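Local structure of AT-rich DNA-binding protein (Thermus thermophilus, 2DT5) at residues W81-G92 and R140-V148; V130-I141 and D158-K166. The protein probably represses transcription in response to the cellular NADH/NAD(+) balance, binding DNA as a homodimer that carries the dinucleotide in a Rossmann domain. The protein carries 1 engineered substitution. All blocks are in the same frame, centred on the assembly; numbering follows the deposited sequence.

Contact 1 (W81-G92 and R140-V148); sequences WGLCIVGMGRLG and RIEIALLTV. With NAD (nicotinamide-adenine-dinucleotide), chain L.
Strands 81-86 and 143-146 are parallel neighbours at the centre of the Rossmann sheet, and their C-terminal ends open onto the glycine-rich turn (Gly87, Gly89, Gly92) that receives NAD. At the N-terminal end Gly82 is held by three bonds: its N donates to Glu142 OE1 (2.8 Å, 166°), while its O takes both Ile143 N and Glu142 N. The Glu142 chain bends at chi2 (77°), which brings OE1 back to Gly82 N; its CB lies at the edge of the Trp81 ring, 3.7 Å from CE3. Further along, backbone bonds alternate between the strands, as from Leu145 N to Cys84 O. On one sheet face Leu83 CD2 is tight against Ile143 CB, the side chains side by side; on the other, Cys84 SG rests on Ala144 CB at 3.6 Å. Val148 CG1 and Val86 CG1 border the adenine. The amides of Arg90 and Leu91, starting helix 90-96, donate to NAD O1A and O2N, one on each phosphate, and Arg90 NH2 also forms a salt bridge with Asp97 of the second subunit. Thr147 CG2 packs on Leu91 CD2; Thr147 OG1, set between its own backbone N and carbonyl carbon (chi1 48°), donates to Gly87 O at 2.7 Å.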
loop_
_atom_site.group_PDB
_atom_site.type_symbol
_atom_site.label_atom_id
_atom_site.label_comp_id
_atom_site.label_asym_id
_atom_site.label_seq_id
_atom_site.Cartn_x
_atom_site.Cartn_y
_atom_site.Cartn_z
ATOM N N TRP B 81 -4.676 15.129 -13.546
ATOM C CA TRP B 81 -4.981 15.756 -12.263
ATOM C C TRP B 81 -3.845 16.624 -11.733
ATOM O O TRP B 81 -2.672 16.281 -11.867
ATOM C CB TRP B 81 -5.290 14.702 -11.202
ATOM C CG TRP B 81 -6.469 13.835 -11.496
ATOM C CD1 TRP B 81 -6.473 12.649 -12.181
ATOM C CD2 TRP B 81 -7.815 14.043 -11.044
ATOM N NE1 TRP B 81 -7.745 12.102 -12.177
ATOM C CE2 TRP B 81 -8.585 12.941 -11.491
ATOM C CE3 TRP B 81 -8.450 15.063 -10.317
ATOM C CZ2 TRP B 81 -9.949 12.817 -11.210
ATOM C CZ3 TRP B 81 -9.815 14.940 -10.040
ATOM C CH2 TRP B 81 -10.548 13.822 -10.497
ATOM N N GLY B 82 -4.198 17.746 -11.118
ATOM C CA GLY B 82 -3.182 18.619 -10.553
ATOM C C GLY B 82 -2.970 18.258 -9.089
ATOM O O GLY B 82 -3.933 18.194 -8.317
ATOM N N LEU B 83 -1.724 18.003 -8.697
ATOM C CA LEU B 83 -1.445 17.649 -7.308
ATOM C C LEU B 83 -0.526 18.655 -6.623
ATOM O O LEU B 83 0.091 19.506 -7.265
ATOM C CB LEU B 83 -0.751 16.265 -7.160
ATOM C CG LEU B 83 -1.117 15.048 -8.014
ATOM C CD1 LEU B 83 -0.393 13.824 -7.477
ATOM C CD2 LEU B 83 -2.611 14.822 -8.041
ATOM N N CYS B 84 -0.432 18.563 -5.327
ATOM C CA CYS B 84 0.472 19.394 -4.566
ATOM C C CYS B 84 0.935 18.566 -3.391
ATOM O O CYS B 84 0.308 17.576 -3.008
ATOM C CB CYS B 84 -0.211 20.675 -4.094
ATOM S SG CYS B 84 -1.461 20.427 -2.790
ATOM N N ILE B 85 2.042 18.981 -2.799
ATOM C CA ILE B 85 2.553 18.302 -1.634
ATOM C C ILE B 85 2.523 19.355 -0.539
ATOM O O ILE B 85 2.980 20.493 -0.747
ATOM C CB ILE B 85 4.003 17.825 -1.850
ATOM C CG1 ILE B 85 4.051 16.756 -2.959
ATOM C CG2 ILE B 85 4.543 17.273 -0.551
ATOM C CD1 ILE B 85 5.467 16.386 -3.440
ATOM N N VAL B 86 1.955 19.001 0.608
ATOM C CA VAL B 86 1.912 19.916 1.734
ATOM C C VAL B 86 2.780 19.298 2.824
ATOM O O VAL B 86 2.433 18.278 3.401
ATOM C CB VAL B 86 0.468 20.114 2.244
ATOM C CG1 VAL B 86 0.477 20.885 3.586
ATOM C CG2 VAL B 86 -0.343 20.891 1.192
ATOM N N GLY B 87 3.918 19.925 3.099
ATOM C CA GLY B 87 4.828 19.391 4.091
ATOM C C GLY B 87 6.032 18.884 3.315
ATOM O O GLY B 87 6.147 17.695 3.025
ATOM N N MET B 88 6.913 19.807 2.951
ATOM C CA MET B 88 8.101 19.482 2.190
ATOM C C MET B 88 9.308 19.127 3.049
ATOM O O MET B 88 10.375 19.721 2.920
ATOM C CB MET B 88 8.446 20.632 1.256
ATOM C CG MET B 88 7.406 20.844 0.149
ATOM S SD MET B 88 7.374 19.449 -0.961
ATOM C CE MET B 88 8.902 19.655 -1.815
ATOM N N GLY B 89 9.117 18.147 3.922
ATOM C CA GLY B 89 10.194 17.672 4.754
ATOM C C GLY B 89 10.858 16.529 4.007
ATOM O O GLY B 89 10.922 16.533 2.775
ATOM N N ARG B 90 11.340 15.540 4.744
ATOM C CA ARG B 90 11.990 14.398 4.129
ATOM C C ARG B 90 11.062 13.607 3.197
ATOM O O ARG B 90 11.371 13.444 2.015
ATOM C CB ARG B 90 12.584 13.509 5.223
ATOM C CG ARG B 90 13.722 14.235 5.967
ATOM C CD ARG B 90 14.172 13.481 7.211
ATOM N NE ARG B 90 13.084 13.287 8.162
ATOM C CZ ARG B 90 13.170 12.508 9.235
ATOM N NH1 ARG B 90 14.303 11.868 9.482
ATOM N NH2 ARG B 90 12.119 12.327 10.025
ATOM N N LEU B 91 9.930 13.122 3.704
ATOM C CA LEU B 91 9.009 12.366 2.858
ATOM C C LEU B 91 8.490 13.239 1.710
ATOM O O LEU B 91 8.482 12.822 0.550
ATOM C CB LEU B 91 7.830 11.835 3.677
ATOM C CG LEU B 91 6.734 11.108 2.881
ATOM C CD1 LEU B 91 7.346 9.965 2.076
ATOM C CD2 LEU B 91 5.658 10.568 3.849
ATOM N N GLY B 92 8.082 14.460 2.035
ATOM C CA GLY B 92 7.564 15.351 1.015
ATOM C C GLY B 92 8.538 15.613 -0.127
ATOM O O GLY B 92 8.135 15.642 -1.293
ATOM N N ARG B 140 -6.724 24.621 -10.236
ATOM C CA ARG B 140 -5.424 24.107 -10.662
ATOM C C ARG B 140 -4.943 22.852 -9.946
ATOM O O ARG B 140 -4.211 22.057 -10.527
ATOM C CB ARG B 140 -4.362 25.192 -10.514
ATOM C CG ARG B 140 -4.439 26.290 -11.566
ATOM C CD ARG B 140 -3.656 27.524 -11.139
ATOM N NE ARG B 140 -2.938 27.315 -9.882
ATOM C CZ ARG B 140 -1.767 26.695 -9.768
ATOM N NH1 ARG B 140 -1.149 26.213 -10.841
ATOM N NH2 ARG B 140 -1.226 26.539 -8.569
ATOM N N ILE B 141 -5.354 22.679 -8.693
ATOM C CA ILE B 141 -4.932 21.541 -7.901
ATOM C C ILE B 141 -6.108 20.853 -7.222
ATOM O O ILE B 141 -6.783 21.453 -6.383
ATOM C CB ILE B 141 -3.939 21.997 -6.836
ATOM C CG1 ILE B 141 -2.719 22.619 -7.525
ATOM C CG2 ILE B 141 -3.564 20.819 -5.935
ATOM C CD1 ILE B 141 -1.754 23.310 -6.587
ATOM N N GLU B 142 -6.341 19.589 -7.568
ATOM C CA GLU B 142 -7.455 18.852 -6.998
ATOM C C GLU B 142 -7.077 17.897 -5.865
ATOM O O GLU B 142 -7.875 17.676 -4.951
ATOM C CB GLU B 142 -8.176 18.039 -8.083
ATOM C CG GLU B 142 -8.810 18.833 -9.221
ATOM C CD GLU B 142 -7.802 19.342 -10.245
ATOM O OE1 GLU B 142 -6.804 18.642 -10.514
ATOM O OE2 GLU B 142 -8.020 20.438 -10.804
ATOM N N ILE B 143 -5.869 17.342 -5.927
ATOM C CA ILE B 143 -5.410 16.371 -4.931
ATOM C C ILE B 143 -4.174 16.831 -4.141
ATOM O O ILE B 143 -3.210 17.322 -4.717
ATOM C CB ILE B 143 -5.090 15.022 -5.639
ATOM C CG1 ILE B 143 -6.383 14.457 -6.244
ATOM C CG2 ILE B 143 -4.412 14.042 -4.675
ATOM C CD1 ILE B 143 -6.212 13.152 -7.024
ATOM N N ALA B 144 -4.201 16.658 -2.825
ATOM C CA ALA B 144 -3.060 17.066 -2.021
ATOM C C ALA B 144 -2.424 15.875 -1.323
ATOM O O ALA B 144 -3.125 15.037 -0.768
ATOM C CB ALA B 144 -3.487 18.115 -0.976
ATOM N N LEU B 145 -1.094 15.802 -1.364
ATOM C CA LEU B 145 -0.346 14.739 -0.679
ATOM C C LEU B 145 0.061 15.360 0.667
ATOM O O LEU B 145 0.886 16.286 0.721
ATOM C CB LEU B 145 0.896 14.325 -1.502
ATOM C CG LEU B 145 0.667 13.279 -2.613
ATOM C CD1 LEU B 145 -0.453 13.722 -3.522
ATOM C CD2 LEU B 145 1.956 13.069 -3.425
ATOM N N LEU B 146 -0.544 14.868 1.742
ATOM C CA LEU B 146 -0.290 15.402 3.064
ATOM C C LEU B 146 0.834 14.674 3.771
ATOM O O LEU B 146 0.663 13.557 4.225
ATOM C CB LEU B 146 -1.555 15.335 3.926
ATOM C CG LEU B 146 -1.495 16.161 5.225
ATOM C CD1 LEU B 146 -1.069 17.605 4.907
ATOM C CD2 LEU B 146 -2.855 16.143 5.911
ATOM N N THR B 147 1.974 15.344 3.888
ATOM C CA THR B 147 3.147 14.771 4.524
ATOM C C THR B 147 3.702 15.685 5.632
ATOM O O THR B 147 4.892 15.996 5.651
ATOM C CB THR B 147 4.238 14.503 3.456
ATOM O OG1 THR B 147 4.391 15.674 2.642
ATOM C CG2 THR B 147 3.807 13.345 2.534
ATOM N N VAL B 148 2.825 16.144 6.526
ATOM C CA VAL B 148 3.251 16.966 7.657
ATOM C C VAL B 148 3.230 16.039 8.867
ATOM O O VAL B 148 2.617 14.969 8.818
ATOM C CB VAL B 148 2.277 18.166 7.921
ATOM C CG1 VAL B 148 2.174 19.039 6.685
ATOM C CG2 VAL B 148 0.898 17.657 8.325
HETATM P PA NAD L . 9.666 15.979 8.603
HETATM O O1A NAD L . 10.970 15.693 7.932
HETATM O O2A NAD L . 9.655 16.450 10.025
HETATM O O5B NAD L . 8.944 16.998 7.669
HETATM C C5B NAD L . 7.639 17.554 7.969
HETATM C C4B NAD L . 7.553 18.854 7.210
HETATM O O4B NAD L . 6.211 19.357 7.519
HETATM C C3B NAD L . 8.505 20.018 7.690
HETATM O O3B NAD L . 9.275 20.513 6.549
HETATM C C2B NAD L . 7.581 21.088 8.268
HETATM O O2B NAD L . 7.995 22.398 8.189
HETATM C C1B NAD L . 6.306 20.760 7.497
HETATM N N9A NAD L . 5.104 21.228 8.134
HETATM C C8A NAD L . 4.644 21.224 9.459
HETATM N N7A NAD L . 3.446 21.764 9.592
HETATM C C5A NAD L . 3.045 22.161 8.367
HETATM C C6A NAD L . 1.826 22.814 7.868
HETATM N N6A NAD L . 0.829 23.150 8.656
HETATM N N1A NAD L . 1.809 23.052 6.490
HETATM C C2A NAD L . 2.797 22.736 5.626
HETATM N N3A NAD L . 3.977 22.113 6.056
HETATM C C4A NAD L . 4.060 21.849 7.433
HETATM O O3 NAD L . 8.747 14.668 8.541
HETATM P PN NAD L . 8.829 13.318 7.598
HETATM O O1N NAD L . 9.775 12.363 8.203
HETATM O O2N NAD L . 9.063 13.805 6.206
HETATM O O5D NAD L . 7.336 12.736 7.814
HETATM C C5D NAD L . 6.181 13.469 7.309
HETATM C C4D NAD L . 4.944 12.720 7.638
HETATM O O4D NAD L . 4.998 11.372 6.965
HETATM C C3D NAD L . 4.760 12.378 9.176
HETATM O O3D NAD L . 3.369 12.490 9.547
HETATM C C2D NAD L . 5.214 10.931 9.240
HETATM O O2D NAD L . 4.805 10.246 10.377
HETATM C C1D NAD L . 4.608 10.379 7.901
HETATM N N1N NAD L . 5.138 9.023 7.601
HETATM C C2N NAD L . 4.237 8.170 6.905
HETATM C C3N NAD L . 4.628 7.082 6.260
HETATM C C7N NAD L . 3.613 6.207 5.589
HETATM O O7N NAD L . 3.977 5.072 5.211
HETATM N N7N NAD L . 2.349 6.653 5.467
HETATM C C4N NAD L . 6.100 6.686 6.203
HETATM C C5N NAD L . 6.941 7.948 6.235
HETATM C C6N NAD L . 6.553 8.907 7.201
HETATM O O HOH W 1 7.637 15.557 4.654
#

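Contact 2 (V130-I141 and D158-K166); sequences VDLLPQRVPGRI and DLLVAAGIK
Ala163 CB, on the last turn of helix 150-163, presses against the backbone where Leu133 meets Pro134, 3.6 Å from both Leu133 C and Pro134 N. Leu133 and Val137 bring side chains up to the same methyl: Leu133 CB lies 3.7 Å from Ala163 CB, and Val137 CG2 is a little farther off. Beyond its CB, Leu133 slants across Leu160, Leu133 CD1 meeting Leu160 CD2 at 3.7 Å, and Phe111 of strand 105-112 also touches Leu133. The contact thus joins the 3-10 segment 130-135 and the loop after it to the C-terminal end of a helix covering one face of the Rossmann sheet. That helix closes in a Schellman motif at Gly164, whose phi of 107° swings the chain away from the axis. Val137 sets CG1 anti to its own N (chi1 174°), which lays this methyl along the turn, 3.7 Å from Gly164 C. The Pro138 ring approaches Ala163 O through CG and CD. Farther on, Ile165 and Ile141 meet at a slant, Ile165 CD1 against Ile141 CG2 at 4.2 Å. Water 2 donates to Ile141 O and Gly164 O, each at 2.8 Å, bridging the two segments.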
loop_
_atom_site.group_PDB
_atom_site.type_symbol
_atom_site.label_atom_id
_atom_site.label_comp_id
_atom_site.label_asym_id
_atom_site.label_seq_id
_atom_site.Cartn_x
_atom_site.Cartn_y
_atom_site.Cartn_z
ATOM N N VAL B 130 2.408 27.725 2.958
ATOM C CA VAL B 130 1.091 27.125 2.989
ATOM C C VAL B 130 -0.029 28.175 2.968
ATOM O O VAL B 130 -1.171 27.858 2.634
ATOM C CB VAL B 130 0.939 26.208 4.212
ATOM C CG1 VAL B 130 0.820 27.031 5.469
ATOM C CG2 VAL B 130 -0.263 25.312 4.033
ATOM N N ASP B 131 0.294 29.422 3.313
ATOM C CA ASP B 131 -0.713 30.488 3.295
ATOM C C ASP B 131 -1.201 30.762 1.881
ATOM O O ASP B 131 -2.286 31.312 1.699
ATOM C CB ASP B 131 -0.170 31.796 3.883
ATOM C CG ASP B 131 0.064 31.715 5.371
ATOM O OD1 ASP B 131 -0.588 30.879 6.032
ATOM O OD2 ASP B 131 0.889 32.498 5.888
ATOM N N LEU B 132 -0.405 30.372 0.885
ATOM C CA LEU B 132 -0.762 30.579 -0.520
ATOM C C LEU B 132 -1.791 29.603 -1.106
ATOM O O LEU B 132 -2.269 29.808 -2.222
ATOM C CB LEU B 132 0.500 30.549 -1.381
ATOM C CG LEU B 132 1.286 31.858 -1.384
ATOM C CD1 LEU B 132 2.663 31.654 -1.983
ATOM C CD2 LEU B 132 0.502 32.883 -2.179
ATOM N N LEU B 133 -2.134 28.553 -0.365
ATOM C CA LEU B 133 -3.106 27.555 -0.834
ATOM C C LEU B 133 -4.397 28.135 -1.417
ATOM O O LEU B 133 -4.814 27.776 -2.522
ATOM C CB LEU B 133 -3.494 26.605 0.301
ATOM C CG LEU B 133 -2.559 25.468 0.723
ATOM C CD1 LEU B 133 -3.249 24.684 1.814
ATOM C CD2 LEU B 133 -2.243 24.560 -0.468
ATOM N N PRO B 134 -5.052 29.037 -0.675
ATOM C CA PRO B 134 -6.292 29.596 -1.214
ATOM C C PRO B 134 -6.139 30.267 -2.582
ATOM O O PRO B 134 -7.082 30.323 -3.361
ATOM C CB PRO B 134 -6.751 30.547 -0.101
ATOM C CG PRO B 134 -5.479 30.946 0.569
ATOM C CD PRO B 134 -4.692 29.666 0.607
ATOM N N GLN B 135 -4.937 30.731 -2.888
ATOM C CA GLN B 135 -4.688 31.397 -4.154
ATOM C C GLN B 135 -3.944 30.501 -5.135
ATOM O O GLN B 135 -3.495 30.970 -6.177
ATOM C CB GLN B 135 -3.865 32.649 -3.906
ATOM C CG GLN B 135 -4.165 33.287 -2.563
ATOM C CD GLN B 135 -3.046 34.175 -2.097
ATOM O OE1 GLN B 135 -2.928 34.474 -0.907
ATOM N NE2 GLN B 135 -2.208 34.609 -3.035
ATOM N N ARG B 136 -3.795 29.221 -4.803
ATOM C CA ARG B 136 -3.091 28.288 -5.686
ATOM C C ARG B 136 -3.923 27.077 -6.084
ATOM O O ARG B 136 -3.814 26.575 -7.200
ATOM C CB ARG B 136 -1.801 27.807 -5.018
ATOM C CG ARG B 136 -0.671 28.810 -5.072
ATOM C CD ARG B 136 0.046 28.704 -6.400
ATOM N NE ARG B 136 0.193 29.986 -7.075
ATOM C CZ ARG B 136 0.765 31.056 -6.535
ATOM N NH1 ARG B 136 1.244 31.005 -5.298
ATOM N NH2 ARG B 136 0.868 32.175 -7.237
ATOM N N VAL B 137 -4.775 26.632 -5.170
ATOM C CA VAL B 137 -5.603 25.451 -5.384
ATOM C C VAL B 137 -6.757 25.545 -6.398
ATOM O O VAL B 137 -6.813 24.767 -7.352
ATOM C CB VAL B 137 -6.138 24.966 -4.031
ATOM C CG1 VAL B 137 -7.117 23.822 -4.219
ATOM C CG2 VAL B 137 -4.964 24.549 -3.155
ATOM N N PRO B 138 -7.682 26.506 -6.216
ATOM C CA PRO B 138 -8.823 26.670 -7.126
ATOM C C PRO B 138 -8.527 26.550 -8.617
ATOM O O PRO B 138 -7.719 27.295 -9.174
ATOM C CB PRO B 138 -9.364 28.042 -6.744
ATOM C CG PRO B 138 -9.142 28.054 -5.251
ATOM C CD PRO B 138 -7.716 27.529 -5.151
ATOM N N GLY B 139 -9.188 25.588 -9.251
ATOM C CA GLY B 139 -9.012 25.373 -10.669
ATOM C C GLY B 139 -7.679 24.816 -11.137
ATOM O O GLY B 139 -7.514 24.551 -12.322
ATOM N N ARG B 140 -6.724 24.621 -10.236
ATOM C CA ARG B 140 -5.424 24.107 -10.662
ATOM C C ARG B 140 -4.943 22.852 -9.946
ATOM O O ARG B 140 -4.211 22.057 -10.527
ATOM C CB ARG B 140 -4.362 25.192 -10.514
ATOM C CG ARG B 140 -4.439 26.290 -11.566
ATOM C CD ARG B 140 -3.656 27.524 -11.139
ATOM N NE ARG B 140 -2.938 27.315 -9.882
ATOM C CZ ARG B 140 -1.767 26.695 -9.768
ATOM N NH1 ARG B 140 -1.149 26.213 -10.841
ATOM N NH2 ARG B 140 -1.226 26.539 -8.569
ATOM N N ILE B 141 -5.354 22.679 -8.693
ATOM C CA ILE B 141 -4.932 21.541 -7.901
ATOM C C ILE B 141 -6.108 20.853 -7.222
ATOM O O ILE B 141 -6.783 21.453 -6.383
ATOM C CB ILE B 141 -3.939 21.997 -6.836
ATOM C CG1 ILE B 141 -2.719 22.619 -7.525
ATOM C CG2 ILE B 141 -3.564 20.819 -5.935
ATOM C CD1 ILE B 141 -1.754 23.310 -6.587
ATOM N N ASP B 158 -7.564 21.014 7.249
ATOM C CA ASP B 158 -8.589 22.057 7.346
ATOM C C ASP B 158 -8.263 23.164 6.360
ATOM O O ASP B 158 -9.137 23.659 5.638
ATOM C CB ASP B 158 -8.625 22.624 8.765
ATOM C CG ASP B 158 -9.130 21.619 9.779
ATOM O OD1 ASP B 158 -8.901 21.828 10.992
ATOM O OD2 ASP B 158 -9.767 20.622 9.369
ATOM N N LEU B 159 -6.995 23.552 6.326
ATOM C CA LEU B 159 -6.549 24.581 5.402
ATOM C C LEU B 159 -6.754 24.148 3.948
ATOM O O LEU B 159 -7.108 24.962 3.094
ATOM C CB LEU B 159 -5.075 24.904 5.644
ATOM C CG LEU B 159 -4.791 25.641 6.958
ATOM C CD1 LEU B 159 -3.278 25.825 7.164
ATOM C CD2 LEU B 159 -5.503 26.997 6.921
ATOM N N LEU B 160 -6.525 22.865 3.671
ATOM C CA LEU B 160 -6.695 22.334 2.320
ATOM C C LEU B 160 -8.170 22.356 1.943
ATOM O O LEU B 160 -8.531 22.754 0.837
ATOM C CB LEU B 160 -6.134 20.902 2.224
ATOM C CG LEU B 160 -4.609 20.872 2.048
ATOM C CD1 LEU B 160 -4.054 19.477 2.318
ATOM C CD2 LEU B 160 -4.267 21.335 0.639
ATOM N N VAL B 161 -9.022 21.927 2.866
ATOM C CA VAL B 161 -10.455 21.933 2.597
ATOM C C VAL B 161 -10.872 23.367 2.280
ATOM O O VAL B 161 -11.515 23.632 1.266
ATOM C CB VAL B 161 -11.249 21.438 3.813
ATOM C CG1 VAL B 161 -12.747 21.619 3.568
ATOM C CG2 VAL B 161 -10.922 19.974 4.079
ATOM N N ALA B 162 -10.474 24.294 3.142
ATOM C CA ALA B 162 -10.820 25.697 2.954
ATOM C C ALA B 162 -10.375 26.235 1.602
ATOM O O ALA B 162 -11.110 26.989 0.957
ATOM C CB ALA B 162 -10.206 26.535 4.072
ATOM N N ALA B 163 -9.176 25.852 1.168
ATOM C CA ALA B 163 -8.655 26.336 -0.109
ATOM C C ALA B 163 -9.347 25.701 -1.315
ATOM O O ALA B 163 -9.185 26.164 -2.443
ATOM C CB ALA B 163 -7.145 26.094 -0.177
ATOM N N GLY B 164 -10.109 24.640 -1.082
ATOM C CA GLY B 164 -10.802 23.998 -2.182
ATOM C C GLY B 164 -10.301 22.643 -2.671
ATOM O O GLY B 164 -10.663 22.224 -3.778
ATOM N N ILE B 165 -9.495 21.943 -1.874
ATOM C CA ILE B 165 -8.987 20.633 -2.290
ATOM C C ILE B 165 -10.168 19.680 -2.515
ATOM O O ILE B 165 -11.224 19.839 -1.896
ATOM C CB ILE B 165 -8.045 20.023 -1.218
ATOM C CG1 ILE B 165 -7.065 19.031 -1.864
ATOM C CG2 ILE B 165 -8.863 19.312 -0.152
ATOM C CD1 ILE B 165 -6.094 19.672 -2.836
ATOM N N LYS B 166 -9.994 18.694 -3.398
ATOM C CA LYS B 166 -11.058 17.735 -3.675
ATOM C C LYS B 166 -10.740 16.384 -3.057
ATOM O O LYS B 166 -11.639 15.608 -2.727
ATOM C CB LYS B 166 -11.275 17.583 -5.189
ATOM C CG LYS B 166 -11.858 18.824 -5.853
ATOM C CD LYS B 166 -12.077 18.615 -7.336
ATOM C CE LYS B 166 -12.653 19.873 -7.999
ATOM N NZ LYS B 166 -12.711 19.740 -9.496
HETATM O O HOH W 2 -9.546 21.862 -6.268
#

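The two contacts have centres about 11 Å apart, lie in the same Rossmann domain and share Arg140 and Ile141. Their segments alternate along the chain: 81-92 comes first, then 130-141, which runs into 140-148, and finally 158-166. Strand 143-146 of contact 1 is followed in the chain, after the short turn at Thr147 and Val148, by helix 150-163, whose end forms part of contact 2, and this helix returns over the sheet so that Leu160 CD1 packs on Ala144 CB at 3.6 Å. Lys166 N probably bonds to Glu142 O as the next strand, 167-170, begins beside 143-146. Contact 1 thus forms the sheet centre and cofactor-binding turn, contact 2 an outer layer that still touches NAD through Val130.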